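Local coordinates for protein agmatinase (Burkholderia thailandensis, PDB 4DZ4) that probably hydrolyses agmatine to putrescine and urea, as a dimanganese enzyme of the arginase family, at residues 74-79 and 304-309; 148-151 and 156-159. One frame throughout, in Å; residues are numbered along the deposited sequence.

Contact 1. Residues 74-79 and 304-309; sequences RAASVQ and AAAHVA
The methyl group of A306 carries almost the whole of this contact, pressing into the bend of chain at A76 and S77. It points from its helix toward the other segment, and its CB comes to 3.9 Å from the carbonyl oxygen O of A76 and equally to 3.9 Å from CA of S77. The two CB atoms of A306 and S77 are 4.0 Å apart, while CB of A76, although directed at the helix, stays 4.4 Å from CB of A306. The interaction is van der Waals packing of a methyl against backbone and beta carbons. Alanine suits such a place: a side chain of one carbon lets the backbones approach to 5.3 Å between CA of S77 and CA of A306.

S77 presents its carbon to A306 and turns its hydroxyl to the far side. With OG set between the backbone N and the carbonyl carbon (chi1 73°), the hydroxyl curls back over the preceding turn and donates to the carbonyl O of R74 at 2.7 Å. It arrives at a C=O...OG angle of 132°, tilted 19° from the carbonyl plane. The same oxygen also accepts from N of S77 at 3.1 Å, so two bonds from one residue grip it. M36 N bonds to OG as well, and serine thus pairs with the carbonyl of buried R74 and with the N-H of M36 while keeping a small carbon for the helix.

Helix 69-76 and the chain following it lie here against helix 300-323, which also supplies A302 and I303 to A76. On its other faces this long helix packs A305 and V308 on strand 282-289 and H307 on helix 268-276, while R74 forms salt bridges to D100 and D103 of strand 98-103.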
loop_
_atom_site.group_PDB
_atom_site.type_symbol
_atom_site.label_atom_id
_atom_site.label_comp_id
_atom_site.label_asym_id
_atom_site.label_seq_id
_atom_site.Cartn_x
_atom_site.Cartn_y
_atom_site.Cartn_z
ATOM N N ARG B 74 -17.042 10.994 -1.649
ATOM C CA ARG B 74 -17.113 11.950 -2.747
ATOM C C ARG B 74 -16.173 11.603 -3.908
ATOM O O ARG B 74 -16.602 11.559 -5.065
ATOM C CB ARG B 74 -16.858 13.383 -2.262
ATOM C CG ARG B 74 -17.986 13.909 -1.403
ATOM C CD ARG B 74 -17.624 15.292 -0.912
ATOM N NE ARG B 74 -18.720 15.916 -0.137
ATOM C CZ ARG B 74 -18.747 16.137 1.184
ATOM N NH1 ARG B 74 -17.706 15.853 1.991
ATOM N NH2 ARG B 74 -19.813 16.731 1.702
ATOM N N ALA B 75 -14.894 11.355 -3.599
ATOM C CA ALA B 75 -13.921 11.003 -4.631
ATOM C C ALA B 75 -14.321 9.719 -5.363
ATOM O O ALA B 75 -14.096 9.599 -6.565
ATOM C CB ALA B 75 -12.513 10.866 -4.041
ATOM N N ALA B 76 -14.897 8.759 -4.640
ATOM C CA ALA B 76 -15.274 7.484 -5.225
ATOM C C ALA B 76 -16.541 7.539 -6.066
ATOM O O ALA B 76 -16.913 6.527 -6.679
ATOM C CB ALA B 76 -15.452 6.453 -4.113
ATOM N N SER B 77 -17.233 8.672 -6.042
ATOM C CA SER B 77 -18.521 8.789 -6.735
ATOM C C SER B 77 -18.378 9.282 -8.197
ATOM O O SER B 77 -19.378 9.402 -8.898
ATOM C CB SER B 77 -19.468 9.713 -5.946
ATOM O OG SER B 77 -19.049 11.080 -6.069
ATOM N N VAL B 78 -17.155 9.568 -8.636
ATOM C CA VAL B 78 -16.938 10.158 -9.988
ATOM C C VAL B 78 -17.492 9.340 -11.144
ATOM O O VAL B 78 -18.102 9.889 -12.081
ATOM C CB VAL B 78 -15.481 10.631 -10.248
ATOM C CG1 VAL B 78 -15.109 11.718 -9.252
ATOM C CG2 VAL B 78 -14.470 9.491 -10.127
ATOM N N GLN B 79 -17.309 8.025 -11.112
ATOM C CA GLN B 79 -17.812 7.230 -12.216
ATOM C C GLN B 79 -19.333 7.186 -12.241
ATOM O O GLN B 79 -19.933 7.148 -13.298
ATOM C CB GLN B 79 -17.297 5.807 -12.115
ATOM C CG GLN B 79 -15.845 5.642 -12.472
ATOM C CD GLN B 79 -15.461 4.187 -12.293
ATOM O OE1 GLN B 79 -15.579 3.397 -13.226
ATOM N NE2 GLN B 79 -15.066 3.817 -11.070
ATOM N N ALA B 304 -18.011 1.200 -3.098
ATOM C CA ALA B 304 -19.233 0.510 -2.696
ATOM C C ALA B 304 -20.183 1.464 -1.934
ATOM O O ALA B 304 -21.394 1.450 -2.171
ATOM C CB ALA B 304 -18.921 -0.743 -1.889
ATOM N N ALA B 305 -19.638 2.266 -1.019
ATOM C CA ALA B 305 -20.426 3.250 -0.246
ATOM C C ALA B 305 -21.110 4.253 -1.177
ATOM O O ALA B 305 -22.299 4.582 -0.980
ATOM C CB ALA B 305 -19.516 3.995 0.725
ATOM N N ALA B 306 -20.358 4.738 -2.180
ATOM C CA ALA B 306 -20.913 5.684 -3.178
ATOM C C ALA B 306 -22.070 5.046 -3.970
ATOM O O ALA B 306 -23.081 5.716 -4.222
ATOM C CB ALA B 306 -19.830 6.215 -4.112
ATOM N N HIS B 307 -21.947 3.751 -4.292
ATOM C CA HIS B 307 -23.040 3.027 -4.998
ATOM C C HIS B 307 -24.279 2.994 -4.124
ATOM O O HIS B 307 -25.386 3.201 -4.618
ATOM C CB HIS B 307 -22.620 1.592 -5.345
ATOM C CG HIS B 307 -21.896 1.454 -6.667
ATOM N ND1 HIS B 307 -22.537 1.057 -7.816
ATOM C CD2 HIS B 307 -20.562 1.665 -7.007
ATOM C CE1 HIS B 307 -21.635 0.998 -8.828
ATOM N NE2 HIS B 307 -20.420 1.355 -8.327
ATOM N N VAL B 308 -24.119 2.676 -2.834
ATOM C CA VAL B 308 -25.271 2.642 -1.894
ATOM C C VAL B 308 -25.968 4.005 -1.892
ATOM O O VAL B 308 -27.187 4.089 -2.050
ATOM C CB VAL B 308 -24.865 2.182 -0.476
ATOM C CG1 VAL B 308 -26.039 2.338 0.526
ATOM C CG2 VAL B 308 -24.369 0.733 -0.546
ATOM N N ALA B 309 -25.171 5.063 -1.794
ATOM C CA ALA B 309 -25.697 6.431 -1.734
ATOM C C ALA B 309 -26.410 6.758 -3.044
ATOM O O ALA B 309 -27.480 7.376 -3.034
ATOM C CB ALA B 309 -24.557 7.426 -1.470
#

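Contact 2. Residues 148-151 and 156-159; sequences AHAQ and PLSL
A150 and L157 are the nearest residues across the contact, 7.0 Å apart between their CA atoms, where a helix passes the chain leading into a strand, and no hydrogen bond joins the two segments. L157 bridges the gap with its side chain. Its CG lies anti to the carbonyl carbon, beside the backbone N; this first torsion (chi1 -59°) directs the branch at the helix, and a near-trans second torsion, 167°, extends CD1 to it, the single methyl that does the touching. That methyl meets the helix surface between two consecutive residues: it is 3.9 Å from the backbone N of A150 and 4.1 Å from CB of H149. It approaches CB of A150 less closely, at 4.4 Å.

The segments belong to a beta-alpha-beta crossover of the parallel arginase sheet, in which helix 142-153 connects strand 131-136 to strand 158-162 and passes over the two strands that lie between them, 282-289 and 240-246. Leucine fits here because its branched apolar end can reach across to the helix, and it also packs on P240 and I284 of those strands. A150 offers only a methyl, which keeps the helix flank low beside L157.

H149 gives the contact its CB, whereas its imidazole leads away from L157. Histidine suits the buried side of the helix by bringing a flat ring that meets Y242 edge-to-face and packs on I284, while its polar ND1 donates to the carbonyl O of L145, one turn earlier in the same helix.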
loop_
_atom_site.group_PDB
_atom_site.type_symbol
_atom_site.label_atom_id
_atom_site.label_comp_id
_atom_site.label_asym_id
_atom_site.label_seq_id
_atom_site.Cartn_x
_atom_site.Cartn_y
_atom_site.Cartn_z
ATOM N N ALA B 148 -32.865 14.555 15.444
ATOM C CA ALA B 148 -33.369 15.649 14.629
ATOM C C ALA B 148 -34.494 15.146 13.714
ATOM O O ALA B 148 -35.504 15.837 13.520
ATOM C CB ALA B 148 -32.224 16.240 13.810
ATOM N N HIS B 149 -34.340 13.931 13.188
ATOM C CA HIS B 149 -35.402 13.332 12.355
ATOM C C HIS B 149 -36.699 13.068 13.091
ATOM O O HIS B 149 -37.772 13.299 12.550
ATOM C CB HIS B 149 -34.899 12.085 11.634
ATOM C CG HIS B 149 -34.102 12.400 10.383
ATOM N ND1 HIS B 149 -32.821 12.818 10.429
ATOM C CD2 HIS B 149 -34.463 12.375 9.033
ATOM C CE1 HIS B 149 -32.378 13.040 9.166
ATOM N NE2 HIS B 149 -33.390 12.776 8.316
ATOM N N ALA B 150 -36.617 12.593 14.328
ATOM C CA ALA B 150 -37.813 12.402 15.152
ATOM C C ALA B 150 -38.523 13.720 15.444
ATOM O O ALA B 150 -39.745 13.722 15.584
ATOM C CB ALA B 150 -37.470 11.676 16.450
ATOM N N GLN B 151 -37.777 14.830 15.546
ATOM C CA GLN B 151 -38.404 16.158 15.721
ATOM C C GLN B 151 -39.349 16.462 14.554
ATOM O O GLN B 151 -40.434 16.983 14.746
ATOM C CB GLN B 151 -37.374 17.297 15.831
ATOM C CG GLN B 151 -36.587 17.390 17.138
ATOM C CD GLN B 151 -35.417 18.401 17.095
ATOM O OE1 GLN B 151 -35.203 19.104 16.095
ATOM N NE2 GLN B 151 -34.658 18.473 18.191
ATOM N N PRO B 156 -42.119 6.782 17.508
ATOM C CA PRO B 156 -40.838 6.174 17.108
ATOM C C PRO B 156 -40.706 5.905 15.598
ATOM O O PRO B 156 -41.708 5.645 14.920
ATOM C CB PRO B 156 -40.822 4.860 17.888
ATOM C CG PRO B 156 -42.277 4.474 17.992
ATOM C CD PRO B 156 -43.065 5.778 18.054
ATOM N N LEU B 157 -39.483 5.989 15.084
ATOM C CA LEU B 157 -39.199 5.719 13.677
ATOM C C LEU B 157 -38.846 4.255 13.477
ATOM O O LEU B 157 -38.406 3.595 14.413
ATOM C CB LEU B 157 -38.013 6.576 13.207
ATOM C CG LEU B 157 -38.235 8.083 13.348
ATOM C CD1 LEU B 157 -36.925 8.839 13.157
ATOM C CD2 LEU B 157 -39.294 8.545 12.362
ATOM N N SER B 158 -39.036 3.759 12.260
ATOM C CA SER B 158 -38.504 2.452 11.886
ATOM C C SER B 158 -37.060 2.618 11.453
ATOM O O SER B 158 -36.741 3.512 10.642
ATOM C CB SER B 158 -39.321 1.856 10.743
ATOM O OG SER B 158 -40.507 1.301 11.257
ATOM N N LEU B 159 -36.176 1.789 12.008
ATOM C CA LEU B 159 -34.780 1.807 11.568
ATOM C C LEU B 159 -34.498 0.613 10.665
ATOM O O LEU B 159 -34.859 -0.534 10.989
ATOM C CB LEU B 159 -33.823 1.797 12.757
ATOM C CG LEU B 159 -32.352 2.092 12.417
ATOM C CD1 LEU B 159 -32.166 3.566 12.051
ATOM C CD2 LEU B 159 -31.470 1.718 13.610
#

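In the fold
Contact 1 and contact 2 lie on opposite sides of the centre of the chain, 26 Å apart between centres and about 13 Å between nearest atoms. In sequence, contact 2 is nested in the long loop that contact 1 closes: contact 2 joins a helix to the strand after it, contact 1 brings the C-terminal helix back to an early one. Strand 282-289 is common ground, since side chains of segment 304-309 and of contact 2 pack on it. Neither contact touches the dimanganese site, yet contact 2 belongs to its scaffold: H139 precedes helix 142-153, while the manganese ligands D163, H165 and D167 follow strand 158-162. D246 and D248 come from the neighbouring strand 240-246 and just beyond.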